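Hemolysin BL lytic component L1 (Bacillus cereus, PDB 7NMQ) is lytic component L1 of haemolysin BL, an alpha-helical pore-forming toxin, and probably helps to lyse target cells. Local coordinates at residues T186-K189 / H190-V194; Q278-L281 / S282-A286; Q299-L302 / S303-I307; Q329-K332 / F333-I336. All coordinates share one frame; numbering follows the deposited sequence.

All four contacts are short stretches of helix, about two turns each, and what separates them is where each helix runs. Interaction 2 is the most buried, with hydroxyls and an asparagine enclosed among helices and a strand. Interaction 3 uses the same helix 275-325, centre about 32 Å away, and repeats the threonine-to-carbonyl arrangement, less surely, but it has one face packed and another exposed. Interaction 1, on helix 173-200, relies on charge: two lysine-aspartate pairs and a histidine turned to helix 247-272. Interaction 4 lies far out, about 68 Å from interaction 2 between centres, and combines a helix N-cap with a histidine-leucine contact.

Interaction 1 (T186-K189 / H190-V194); sequences TQKK and HFDDV
K189 swings CG away from its backbone N (chi1 -170°) and bends at chi2 (49°) and again at chi4, carrying NZ forward to D193 one turn on. Its NZ donates to D193 OD1 at 2.8 Å, on the syn lone pair, the side facing the other carboxylate oxygen; D193 OD2 stands 3.3 Å from the same NZ. K188 is stretched out as far as CE and bends only at its last torsion. Its salt bridge to D192 is long, NZ to OD1 being 3.9 Å; the same ammonium is hydrogen-bonded to Y27 and makes a cation-pi contact with Y292. H190 and T186 run side by side in the same direction, with T186 CG2 3.6 Å from H190 NE2. The other ring nitrogen, ND1, is hydrogen-bonded to H255, which fixes the imidazole against helix 247-272, while T186 OG1 is held by Q182. Backbone bonds such as D192 N to K188 O (2.8 Å) keep the turn regular. On the buried side, F191 packs its ring against Y259 and helix 10-33. One close and one long i to i+4 lysine-aspartate bridge on the polar side, with aromatic packing on another, are typical of an amphipathic helix in a bundle.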
ATOM      1  N   THR A 186      -5.378   7.636 -16.632  1.00 13.56           N
ATOM      2  CA  THR A 186      -4.170   7.273 -17.404  1.00 13.45           C
ATOM      3  C   THR A 186      -2.982   7.254 -16.454  1.00 12.39           C
ATOM      4  O   THR A 186      -2.149   6.337 -16.522  1.00 12.10           O
ATOM      5  CB  THR A 186      -3.978   8.195 -18.607  1.00 15.73           C
ATOM      6  OG1 THR A 186      -5.159   8.087 -19.399  1.00 16.77           O
ATOM      7  CG2 THR A 186      -2.755   7.893 -19.430  1.00 16.38           C
ATOM      8  N   GLN A 187      -2.863   8.270 -15.621  1.00 12.40           N
ATOM      9  CA  GLN A 187      -1.700   8.407 -14.741  1.00 12.55           C
ATOM     10  C   GLN A 187      -1.663   7.239 -13.756  1.00 12.08           C
ATOM     11  O   GLN A 187      -0.554   6.690 -13.466  1.00 13.07           O
ATOM     12  CB  GLN A 187      -1.825   9.725 -13.978  1.00 14.52           C
ATOM     13  CG  GLN A 187      -0.586  10.060 -13.205  1.00 15.76           C
ATOM     14  CD  GLN A 187      -0.652  11.386 -12.501  1.00 14.23           C
ATOM     15  OE1 GLN A 187       0.318  12.161 -12.462  1.00 15.30           O
ATOM     16  NE2 GLN A 187      -1.801  11.643 -11.928  1.00 14.36           N
ATOM     17  N   LYS A 188      -2.807   6.861 -13.197  1.00 12.22           N
ATOM     18  CA  LYS A 188      -2.841   5.765 -12.210  1.00 13.03           C
ATOM     19  C   LYS A 188      -2.387   4.483 -12.895  1.00 12.91           C
ATOM     20  O   LYS A 188      -1.670   3.714 -12.237  1.00 12.79           O
ATOM     21  CB  LYS A 188      -4.262   5.618 -11.675  1.00 14.30           C
ATOM     22  CG  LYS A 188      -4.394   4.554 -10.593  1.00 18.26           C
ATOM     23  CD  LYS A 188      -5.713   4.486  -9.918  1.00 21.57           C
ATOM     24  CE  LYS A 188      -5.683   3.560  -8.719  1.00 28.29           C
ATOM     25  NZ  LYS A 188      -4.384   3.555  -7.985  1.00 35.88           N
ATOM     26  N   LYS A 189      -2.838   4.245 -14.120  1.00 12.29           N
ATOM     27  CA  LYS A 189      -2.410   3.060 -14.896  1.00 12.40           C
ATOM     28  C   LYS A 189      -0.890   3.077 -15.085  1.00 11.96           C
ATOM     29  O   LYS A 189      -0.242   2.034 -14.956  1.00 13.15           O
ATOM     30  CB  LYS A 189      -3.117   2.962 -16.249  1.00 15.64           C
ATOM     31  CG  LYS A 189      -2.908   1.656 -16.979  1.00 20.02           C
ATOM     32  CD  LYS A 189      -3.139   0.399 -16.139  1.00 24.37           C
ATOM     33  CE  LYS A 189      -3.298  -0.861 -16.959  1.00 32.39           C
ATOM     34  NZ  LYS A 189      -2.013  -1.324 -17.523  1.00 31.61           N
ATOM     35  N   HIS A 190      -0.290   4.212 -15.416  1.00 12.06           N
ATOM     36  CA  HIS A 190       1.178   4.289 -15.567  1.00 11.18           C
ATOM     37  C   HIS A 190       1.851   3.875 -14.256  1.00 11.26           C
ATOM     38  O   HIS A 190       2.828   3.116 -14.287  1.00 11.49           O
ATOM     39  CB  HIS A 190       1.666   5.675 -15.987  1.00 10.98           C
ATOM     40  CG  HIS A 190       1.377   6.013 -17.407  1.00 12.18           C
ATOM     41  ND1 HIS A 190       1.873   5.275 -18.475  1.00 12.79           N
ATOM     42  CD2 HIS A 190       0.689   7.064 -17.945  1.00 12.90           C
ATOM     43  CE1 HIS A 190       1.472   5.863 -19.607  1.00 13.48           C
ATOM     44  NE2 HIS A 190       0.721   6.964 -19.297  1.00 13.94           N
ATOM     45  N   PHE A 191       1.391   4.395 -13.125  1.00 11.50           N
ATOM     46  CA  PHE A 191       2.024   4.097 -11.819  1.00 11.50           C
ATOM     47  C   PHE A 191       1.817   2.623 -11.499  1.00 12.84           C
ATOM     48  O   PHE A 191       2.738   1.928 -10.996  1.00 13.10           O
ATOM     49  CB  PHE A 191       1.422   4.977 -10.730  1.00 12.48           C
ATOM     50  CG  PHE A 191       2.295   5.059  -9.518  1.00 13.32           C
ATOM     51  CD1 PHE A 191       3.304   6.012  -9.502  1.00 17.53           C
ATOM     52  CD2 PHE A 191       2.141   4.251  -8.415  1.00 15.27           C
ATOM     53  CE1 PHE A 191       4.124   6.161  -8.401  1.00 18.08           C
ATOM     54  CE2 PHE A 191       2.981   4.410  -7.327  1.00 16.00           C
ATOM     55  CZ  PHE A 191       3.960   5.343  -7.323  1.00 17.64           C
ATOM     56  N   ASP A 192       0.630   2.126 -11.788  1.00 13.10           N
ATOM     57  CA  ASP A 192       0.342   0.686 -11.551  1.00 14.96           C
ATOM     58  C   ASP A 192       1.293  -0.184 -12.380  1.00 13.11           C
ATOM     59  O   ASP A 192       1.720  -1.247 -11.906  1.00 14.79           O
ATOM     60  CB  ASP A 192      -1.097   0.297 -11.904  1.00 16.42           C
ATOM     61  CG  ASP A 192      -2.169   0.854 -10.983  1.00 22.25           C
ATOM     62  OD1 ASP A 192      -1.813   1.237  -9.865  1.00 25.41           O
ATOM     63  OD2 ASP A 192      -3.374   0.830 -11.396  1.00 30.65           O
ATOM     64  N   ASP A 193       1.641   0.261 -13.576  1.00 12.26           N
ATOM     65  CA  ASP A 193       2.541  -0.473 -14.488  1.00 11.95           C
ATOM     66  C   ASP A 193       3.953  -0.468 -13.912  1.00 11.67           C
ATOM     67  O   ASP A 193       4.644  -1.499 -14.002  1.00 11.80           O
ATOM     68  CB  ASP A 193       2.475   0.045 -15.926  1.00 13.52           C
ATOM     69  CG  ASP A 193       1.144  -0.264 -16.613  1.00 15.26           C
ATOM     70  OD1 ASP A 193       0.374  -1.099 -16.102  1.00 17.83           O
ATOM     71  OD2 ASP A 193       0.897   0.319 -17.713  1.00 19.01           O
ATOM     72  N   VAL A 194       4.375   0.637 -13.304  1.00 10.99           N
ATOM     73  CA  VAL A 194       5.696   0.682 -12.646  1.00 10.91           C
ATOM     74  C   VAL A 194       5.667  -0.331 -11.500  1.00 11.62           C
ATOM     75  O   VAL A 194       6.647  -1.072 -11.327  1.00 12.49           O
ATOM     76  CB  VAL A 194       6.025   2.101 -12.122  1.00 11.98           C
ATOM     77  CG1 VAL A 194       7.293   2.104 -11.294  1.00 13.99           C
ATOM     78  CG2 VAL A 194       6.131   3.048 -13.308  1.00 12.51           C
TER

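Interaction 2 (Q278-L281 / S282-A286); sequences QAVL and SLTNA
T284 can be followed outward from its CB, which rests 3.2 Å from V280 O, one turn back. From there OG1 turns to the side of the backbone N (chi1 -57°) and donates to V280 O at 2.7 Å. The amide T284 N binds that oxygen too, at 2.9 Å, and the two donors arrive from opposite faces of the carbonyl plane. One buried carbonyl thus takes two bonds from a single residue, and the threonine hydroxyl is satisfied inside the helix. V280 lies alongside T284, pointing the same way, with CG1 4.0 Å from OG1. S282 is placed differently: OG sits between the backbone N and the carbonyl carbon (chi1 66°), and its bond to A279 O is weak at 3.3 Å and not settled, since another acceptor is within reach. A water 2.9 Å from S282 OG also makes a weak bond to Q278 O. L283 CG comes to 3.2 Å from A279 O, beyond the oxygen end of the carbonyl.

Around this turn of helix 275-325, V280, L281 and T284 meet helix 173-200, with I180 touching both L281 and T284. L283 packs on F149 and V153 of helix 107-154. N285 reaches across to strand 225-230, where, in the conformer described, one of two, ND2 donates to A226 O and to Q34; L281 and S282 touch T225 of the same strand.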
ATOM      1  N   GLN A 278     -10.127  26.688 -11.862  1.00 13.20           N
ATOM      2  CA  GLN A 278      -9.182  26.074 -10.890  1.00 13.16           C
ATOM      3  C   GLN A 278      -9.955  25.219  -9.889  1.00 13.17           C
ATOM      4  O   GLN A 278      -9.445  24.188  -9.457  1.00 13.42           O
ATOM      5  CB  GLN A 278      -8.328  27.117 -10.172  1.00 13.55           C
ATOM      6  CG  GLN A 278      -7.263  27.675 -11.072  1.00 14.63           C
ATOM      7  CD  GLN A 278      -6.352  28.660 -10.394  1.00 17.49           C
ATOM      8  OE1 GLN A 278      -6.656  29.208  -9.338  1.00 21.58           O
ATOM      9  NE2 GLN A 278      -5.222  28.891 -11.019  1.00 19.04           N
ATOM     10  N   ALA A 279     -11.145  25.652  -9.504  1.00 12.52           N
ATOM     11  CA  ALA A 279     -11.963  24.898  -8.543  1.00 11.91           C
ATOM     12  C   ALA A 279     -12.413  23.601  -9.211  1.00 12.21           C
ATOM     13  O   ALA A 279     -12.413  22.580  -8.560  1.00 11.91           O
ATOM     14  CB  ALA A 279     -13.162  25.694  -8.083  1.00 13.49           C
ATOM     15  N   VAL A 280     -12.837  23.643 -10.453  1.00 12.22           N
ATOM     16  CA  VAL A 280     -13.232  22.391 -11.153  1.00 13.37           C
ATOM     17  C   VAL A 280     -12.047  21.429 -11.137  1.00 13.11           C
ATOM     18  O   VAL A 280     -12.216  20.223 -10.875  1.00 13.55           O
ATOM     19  CB  VAL A 280     -13.693  22.688 -12.576  1.00 16.04           C
ATOM     20  CG1 VAL A 280     -13.873  21.403 -13.364  1.00 17.94           C
ATOM     21  CG2 VAL A 280     -14.946  23.521 -12.520  1.00 18.27           C
ATOM     22  N   LEU A 281     -10.872  21.936 -11.441  1.00 13.43           N
ATOM     23  CA  LEU A 281      -9.671  21.093 -11.485  1.00 13.56           C
ATOM     24  C   LEU A 281      -9.426  20.501 -10.113  1.00 13.07           C
ATOM     25  O   LEU A 281      -9.144  19.275  -9.991  1.00 13.54           O
ATOM     26  CB  LEU A 281      -8.486  21.926 -11.956  1.00 15.41           C
ATOM     27  CG  LEU A 281      -8.484  22.188 -13.446  1.00 18.51           C
ATOM     28  CD1 LEU A 281      -7.511  23.264 -13.819  1.00 20.22           C
ATOM     29  CD2 LEU A 281      -8.226  20.967 -14.255  1.00 22.53           C
ATOM     30  N   SER A 282      -9.394  21.330  -9.088  1.00 11.48           N
ATOM     31  CA  SER A 282      -8.967  20.840  -7.765  1.00 11.66           C
ATOM     32  C   SER A 282     -10.021  19.871  -7.226  1.00 11.46           C
ATOM     33  O   SER A 282      -9.625  18.861  -6.632  1.00 12.00           O
ATOM     34  CB  SER A 282      -8.664  21.974  -6.827  1.00 14.58           C
ATOM     35  OG  SER A 282      -9.812  22.709  -6.522  1.00 15.65           O
ATOM     36  N   LEU A 283     -11.291  20.192  -7.369  1.00 10.80           N
ATOM     37  CA  LEU A 283     -12.332  19.304  -6.848  1.00 10.74           C
ATOM     38  C   LEU A 283     -12.339  17.993  -7.613  1.00 10.31           C
ATOM     39  O   LEU A 283     -12.573  16.931  -6.964  1.00 10.89           O
ATOM     40  CB  LEU A 283     -13.691  19.977  -6.939  1.00 11.79           C
ATOM     41  CG  LEU A 283     -13.799  21.207  -6.045  1.00 13.48           C
ATOM     42  CD1 LEU A 283     -15.125  21.847  -6.325  1.00 16.65           C
ATOM     43  CD2 LEU A 283     -13.652  20.876  -4.559  1.00 15.23           C
ATOM     44  N   THR A 284     -12.136  18.028  -8.908  1.00 10.68           N
ATOM     45  CA  THR A 284     -12.176  16.784  -9.710  1.00 10.66           C
ATOM     46  C   THR A 284     -10.978  15.909  -9.335  1.00 11.06           C
ATOM     47  O   THR A 284     -11.084  14.702  -9.173  1.00 10.91           O
ATOM     48  CB  THR A 284     -12.234  17.077 -11.206  1.00 11.12           C
ATOM     49  OG1 THR A 284     -13.371  17.904 -11.460  1.00 13.13           O
ATOM     50  CG2 THR A 284     -12.361  15.803 -12.005  1.00 12.15           C
ATOM     51  N   ASN A 285      -9.823  16.525  -9.194  0.50 11.64           N
ATOM     52  CA  ASN A 285      -8.584  15.848  -8.756  0.50 11.72           C
ATOM     53  C   ASN A 285      -8.841  15.162  -7.412  0.50 11.42           C
ATOM     54  O   ASN A 285      -8.493  13.978  -7.278  0.50 11.87           O
ATOM     55  CB  ASN A 285      -7.447  16.867  -8.671  0.50 12.76           C
ATOM     56  CG  ASN A 285      -6.128  16.264  -8.267  0.50 13.61           C
ATOM     57  OD1 ASN A 285      -5.599  15.472  -9.021  0.50 14.70           O
ATOM     58  ND2 ASN A 285      -5.570  16.731  -7.157  0.50 15.89           N
ATOM     59  N   ALA A 286      -9.386  15.895  -6.450  1.00 11.10           N
ATOM     60  CA  ALA A 286      -9.653  15.335  -5.113  1.00 10.84           C
ATOM     61  C   ALA A 286     -10.650  14.182  -5.235  1.00 11.01           C
ATOM     62  O   ALA A 286     -10.493  13.189  -4.518  1.00 11.53           O
ATOM     63  CB  ALA A 286     -10.078  16.396  -4.155  1.00 11.68           C
TER
HETATM   64  O   HOH W   1      -8.989  25.484  -6.659  1.00 18.94           O

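Interaction 3 (Q299-L302 / S303-I307); sequences QAIL and SLTNI
T305 lies across I301 at an oblique angle, OG1 approaching I301 CG2 to 4.1 Å. The same hydroxyl is 2.9 Å from I301 O, toward which it probably donates, though another acceptor is within reach of its proton. Its rotation (chi1 -64°) holds OG1 beside the backbone N and turns it back along the helix toward that carbonyl. T305 N also binds I301 O at 2.9 Å. S303 takes another course: in the conformer described, one of two modelled, OG is opposite the carbonyl carbon (chi1 -66°) and its hydroxyl faces a water that donates to it at 2.7 Å. That water also donates to Q299 O at 2.8 Å, and so bridges the serine to the carbonyl already bonded by S303 N. In this conformer S303 OG is also hydrogen-bonded to E16 and H20, and so probably helps tie this turn to helix 10-33. On the buried side L304 brings CG to 3.4 Å from A300 O, and its methyl CD1 to 3.8 Å from the same oxygen.

In the bundle, this part of helix 275-325 runs among three others. I301, L304 and T305 face helix 107-154, chiefly L135, Q136 and I132. L304 and I307 reach I77 and T80 of helix 45-103, while Q299, S303, N306 and I307 border helix 10-33. L302 and T305 belong to the exposed part of the turn.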
ATOM      1  N   GLN A 299      -7.415  -3.224  -1.571  1.00 12.54           N
ATOM      2  CA  GLN A 299      -6.273  -4.009  -2.063  1.00 11.92           C
ATOM      3  C   GLN A 299      -5.417  -4.420  -0.869  1.00 12.75           C
ATOM      4  O   GLN A 299      -4.945  -5.584  -0.814  1.00 13.65           O
ATOM      5  CB  GLN A 299      -5.452  -3.283  -3.093  1.00 13.12           C
ATOM      6  CG  GLN A 299      -6.207  -3.041  -4.369  1.00 15.31           C
ATOM      7  CD  GLN A 299      -5.237  -2.361  -5.293  1.00 19.46           C
ATOM      8  OE1 GLN A 299      -4.936  -1.194  -5.133  1.00 24.93           O
ATOM      9  NE2 GLN A 299      -4.512  -3.177  -6.029  1.00 27.16           N
ATOM     10  N   ALA A 300      -5.156  -3.503   0.048  1.00 12.49           N
ATOM     11  CA  ALA A 300      -4.371  -3.781   1.262  1.00 12.44           C
ATOM     12  C   ALA A 300      -5.059  -4.882   2.081  1.00 12.23           C
ATOM     13  O   ALA A 300      -4.364  -5.782   2.638  1.00 12.79           O
ATOM     14  CB  ALA A 300      -4.145  -2.542   2.079  1.00 12.96           C
ATOM     15  N   ILE A 301      -6.368  -4.842   2.177  1.00 11.80           N
ATOM     16  CA  ILE A 301      -7.105  -5.870   2.933  1.00 12.02           C
ATOM     17  C   ILE A 301      -6.874  -7.202   2.229  1.00 12.50           C
ATOM     18  O   ILE A 301      -6.690  -8.210   2.960  1.00 13.30           O
ATOM     19  CB  ILE A 301      -8.577  -5.505   3.069  1.00 12.27           C
ATOM     20  CG1 ILE A 301      -8.734  -4.361   4.066  1.00 12.65           C
ATOM     21  CG2 ILE A 301      -9.400  -6.706   3.507  1.00 13.07           C
ATOM     22  CD1 ILE A 301     -10.040  -3.624   3.955  1.00 14.70           C
ATOM     23  N   LEU A 302      -6.948  -7.255   0.912  1.00 12.59           N
ATOM     24  CA  LEU A 302      -6.753  -8.539   0.186  1.00 13.99           C
ATOM     25  C   LEU A 302      -5.359  -9.075   0.482  1.00 13.96           C
ATOM     26  O   LEU A 302      -5.194 -10.270   0.741  1.00 14.79           O
ATOM     27  CB  LEU A 302      -6.900  -8.354  -1.320  1.00 17.64           C
ATOM     28  CG  LEU A 302      -8.305  -8.213  -1.840  1.00 20.54           C
ATOM     29  CD1 LEU A 302      -8.256  -8.037  -3.347  1.00 24.95           C
ATOM     30  CD2 LEU A 302      -9.165  -9.385  -1.473  1.00 24.57           C
ATOM     31  N   SER A 303      -4.343  -8.226   0.481  0.50 13.83           N
ATOM     32  CA  SER A 303      -2.941  -8.672   0.668  0.50 14.53           C
ATOM     33  C   SER A 303      -2.710  -9.116   2.119  0.50 13.92           C
ATOM     34  O   SER A 303      -1.913 -10.060   2.354  0.50 14.99           O
ATOM     35  CB  SER A 303      -1.977  -7.630   0.222  0.50 15.00           C
ATOM     36  OG  SER A 303      -2.082  -7.458  -1.173  0.50 15.50           O
ATOM     37  N   LEU A 304      -3.362  -8.487   3.083  1.00 13.56           N
ATOM     38  CA  LEU A 304      -3.243  -8.938   4.486  1.00 14.00           C
ATOM     39  C   LEU A 304      -4.016 -10.237   4.681  1.00 13.97           C
ATOM     40  O   LEU A 304      -3.586 -11.046   5.503  1.00 13.51           O
ATOM     41  CB  LEU A 304      -3.760  -7.830   5.388  1.00 15.21           C
ATOM     42  CG  LEU A 304      -2.804  -6.679   5.572  1.00 19.82           C
ATOM     43  CD1 LEU A 304      -3.506  -5.601   6.322  1.00 24.62           C
ATOM     44  CD2 LEU A 304      -1.575  -7.088   6.294  1.00 21.14           C
ATOM     45  N   THR A 305      -5.143 -10.405   4.009  1.00 14.15           N
ATOM     46  CA  THR A 305      -5.901 -11.681   4.046  1.00 15.44           C
ATOM     47  C   THR A 305      -4.987 -12.790   3.535  1.00 15.34           C
ATOM     48  O   THR A 305      -4.978 -13.886   4.133  1.00 16.68           O
ATOM     49  CB  THR A 305      -7.208 -11.547   3.262  1.00 17.39           C
ATOM     50  OG1 THR A 305      -8.016 -10.568   3.922  1.00 17.94           O
ATOM     51  CG2 THR A 305      -7.982 -12.843   3.189  1.00 19.31           C
ATOM     52  N   ASN A 306      -4.179 -12.510   2.534  1.00 15.26           N
ATOM     53  CA  ASN A 306      -3.247 -13.524   1.987  1.00 15.32           C
ATOM     54  C   ASN A 306      -2.180 -13.823   3.044  1.00 14.95           C
ATOM     55  O   ASN A 306      -1.865 -14.991   3.260  1.00 16.29           O
ATOM     56  CB  ASN A 306      -2.617 -13.078   0.678  1.00 17.23           C
ATOM     57  CG  ASN A 306      -1.822 -14.186   0.041  1.00 23.52           C
ATOM     58  OD1 ASN A 306      -2.296 -15.323  -0.070  1.00 33.22           O
ATOM     59  ND2 ASN A 306      -0.588 -13.893  -0.299  1.00 31.16           N
ATOM     60  N   ILE A 307      -1.672 -12.807   3.734  1.00 14.67           N
ATOM     61  CA  ILE A 307      -0.674 -13.010   4.821  1.00 13.44           C
ATOM     62  C   ILE A 307      -1.308 -13.891   5.889  1.00 13.32           C
ATOM     63  O   ILE A 307      -0.655 -14.848   6.364  1.00 13.75           O
ATOM     64  CB  ILE A 307      -0.147 -11.688   5.401  1.00 13.03           C
ATOM     65  CG1 ILE A 307       0.712 -10.984   4.341  1.00 14.92           C
ATOM     66  CG2 ILE A 307       0.600 -11.865   6.714  1.00 12.97           C
ATOM     67  CD1 ILE A 307       1.223  -9.618   4.733  1.00 16.23           C
TER
HETATM   68  O   HOH W   2      -3.890  -6.819  -3.109  1.00 27.18           O

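Interaction 4 (Q329-K332 / F333-I336); sequences QDHK and FSLI
The imidazole of H331 is met obliquely by L335: methyl CD1 stands 4.2 Å from the ring centroid, 29° off the ring normal, in an off-centre CH-pi contact. The nearest ring atoms are CE1 and NE2, CE1 being 3.9 Å from L335 CD1. H331 sends CG away from its backbone N (chi1 179°), which lays the ring along the helix toward the next turn. The other flat side chain here, F333, turns its ring away from the first turn into the interior.

At the helix start, Q329 is the N-cap: its OE1 accepts from H331 N at 2.9 Å, with the donor well above the amide carbonyl plane. Q329 O in turn takes F333 N in the first regular backbone bond of the helix. One turn on, S334 OG is tucked between its own backbone N and carbonyl carbon (chi1 77°) and donates to H331 O at 2.6 Å, in the carbonyl plane and on a lone pair. L335 N is bonded to K332 O at 3.0 Å and only weakly to H331 O.

This start of helix 330-357 follows helix 275-325 after a short connection. F333 touches K107 and L110 of helix 107-154 and I325 of helix 275-325. I336 adds to that layer against L110 and L321, and M328 of the connecting loop touches both F333 and I336.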
ATOM      1  N   GLN A 329       9.624 -43.124  13.525  1.00 17.38           N
ATOM      2  CA  GLN A 329      10.792 -44.026  13.716  1.00 18.89           C
ATOM      3  C   GLN A 329      12.094 -43.231  13.560  1.00 17.31           C
ATOM      4  O   GLN A 329      12.081 -42.091  13.013  1.00 16.79           O
ATOM      5  CB  GLN A 329      10.692 -45.257  12.801  1.00 21.29           C
ATOM      6  CG  GLN A 329      11.708 -46.377  13.057  1.00 24.55           C
ATOM      7  CD  GLN A 329      13.010 -46.263  12.283  1.00 22.82           C
ATOM      8  OE1 GLN A 329      13.095 -45.650  11.237  1.00 26.40           O
ATOM      9  NE2 GLN A 329      14.066 -46.880  12.771  1.00 26.53           N
ATOM     10  N   ASP A 330      13.198 -43.812  14.038  1.00 16.94           N
ATOM     11  CA  ASP A 330      14.482 -43.085  14.140  1.00 17.20           C
ATOM     12  C   ASP A 330      14.913 -42.534  12.795  1.00 15.40           C
ATOM     13  O   ASP A 330      15.506 -41.444  12.801  1.00 15.88           O
ATOM     14  CB  ASP A 330      15.592 -43.994  14.633  1.00 21.12           C
ATOM     15  CG  ASP A 330      15.559 -44.302  16.114  1.00 27.91           C
ATOM     16  OD1 ASP A 330      14.677 -43.748  16.815  1.00 34.23           O
ATOM     17  OD2 ASP A 330      16.430 -45.103  16.557  1.00 37.33           O
ATOM     18  N   HIS A 331      14.744 -43.258  11.702  1.00 16.77           N
ATOM     19  CA  HIS A 331      15.297 -42.799  10.396  1.00 17.47           C
ATOM     20  C   HIS A 331      14.607 -41.498  10.000  1.00 17.35           C
ATOM     21  O   HIS A 331      15.303 -40.483   9.800  1.00 16.45           O
ATOM     22  CB  HIS A 331      15.154 -43.885   9.312  1.00 19.87           C
ATOM     23  CG  HIS A 331      15.683 -43.448   7.993  1.00 24.26           C
ATOM     24  ND1 HIS A 331      14.864 -43.333   6.878  1.00 30.20           N
ATOM     25  CD2 HIS A 331      16.887 -42.948   7.628  1.00 26.21           C
ATOM     26  CE1 HIS A 331      15.565 -42.847   5.862  1.00 29.45           C
ATOM     27  NE2 HIS A 331      16.824 -42.616   6.297  1.00 28.91           N
ATOM     28  N   LYS A 332      13.292 -41.480   9.951  1.00 18.01           N
ATOM     29  CA  LYS A 332      12.608 -40.243   9.520  1.00 17.47           C
ATOM     30  C   LYS A 332      12.889 -39.107  10.518  1.00 16.16           C
ATOM     31  O   LYS A 332      13.083 -37.934  10.108  1.00 14.96           O
ATOM     32  CB  LYS A 332      11.102 -40.441   9.401  1.00 18.63           C
ATOM     33  CG  LYS A 332      10.420 -39.270   8.725  1.00 19.64           C
ATOM     34  CD  LYS A 332       8.960 -39.480   8.516  1.00 22.68           C
ATOM     35  CE  LYS A 332       8.377 -38.313   7.756  1.00 22.87           C
ATOM     36  NZ  LYS A 332       6.945 -38.499   7.437  1.00 27.12           N
ATOM     37  N   PHE A 333      12.975 -39.431  11.808  1.00 14.77           N
ATOM     38  CA  PHE A 333      13.270 -38.394  12.832  1.00 13.51           C
ATOM     39  C   PHE A 333      14.610 -37.723  12.534  1.00 13.95           C
ATOM     40  O   PHE A 333      14.743 -36.508  12.594  1.00 13.22           O
ATOM     41  CB  PHE A 333      13.192 -39.036  14.209  1.00 13.78           C
ATOM     42  CG  PHE A 333      13.363 -38.065  15.339  1.00 13.18           C
ATOM     43  CD1 PHE A 333      12.290 -37.355  15.841  1.00 13.55           C
ATOM     44  CD2 PHE A 333      14.588 -37.938  15.964  1.00 12.95           C
ATOM     45  CE1 PHE A 333      12.473 -36.447  16.875  1.00 14.19           C
ATOM     46  CE2 PHE A 333      14.764 -37.034  16.997  1.00 13.29           C
ATOM     47  CZ  PHE A 333      13.700 -36.309  17.466  1.00 13.56           C
ATOM     48  N   SER A 334      15.613 -38.515  12.188  1.00 13.78           N
ATOM     49  CA  SER A 334      16.973 -38.011  11.892  1.00 14.22           C
ATOM     50  C   SER A 334      16.987 -37.098  10.663  1.00 14.15           C
ATOM     51  O   SER A 334      18.015 -36.389  10.452  1.00 15.36           O
ATOM     52  CB  SER A 334      17.924 -39.174  11.713  1.00 15.79           C
ATOM     53  OG  SER A 334      17.782 -39.801  10.437  1.00 17.79           O
ATOM     54  N   LEU A 335      15.967 -37.129   9.813  1.00 13.93           N
ATOM     55  CA  LEU A 335      15.924 -36.282   8.581  1.00 15.32           C
ATOM     56  C   LEU A 335      15.282 -34.928   8.844  1.00 14.59           C
ATOM     57  O   LEU A 335      15.360 -34.054   7.961  1.00 15.53           O
ATOM     58  CB  LEU A 335      15.195 -37.019   7.462  1.00 17.34           C
ATOM     59  CG  LEU A 335      15.819 -38.367   7.092  1.00 18.45           C
ATOM     60  CD1 LEU A 335      15.049 -39.017   5.953  1.00 22.26           C
ATOM     61  CD2 LEU A 335      17.304 -38.221   6.721  1.00 18.94           C
ATOM     62  N   ILE A 336      14.676 -34.724   9.994  1.00 13.38           N
ATOM     63  CA  ILE A 336      13.981 -33.428  10.296  1.00 13.53           C
ATOM     64  C   ILE A 336      14.940 -32.265  10.082  1.00 14.07           C
ATOM     65  O   ILE A 336      14.547 -31.205   9.591  1.00 14.18           O
ATOM     66  CB  ILE A 336      13.368 -33.452  11.703  1.00 14.05           C
ATOM     67  CG1 ILE A 336      12.181 -34.410  11.764  1.00 14.20           C
ATOM     68  CG2 ILE A 336      12.969 -32.068  12.166  1.00 14.73           C
ATOM     69  CD1 ILE A 336      11.745 -34.744  13.187  1.00 14.54           C
TER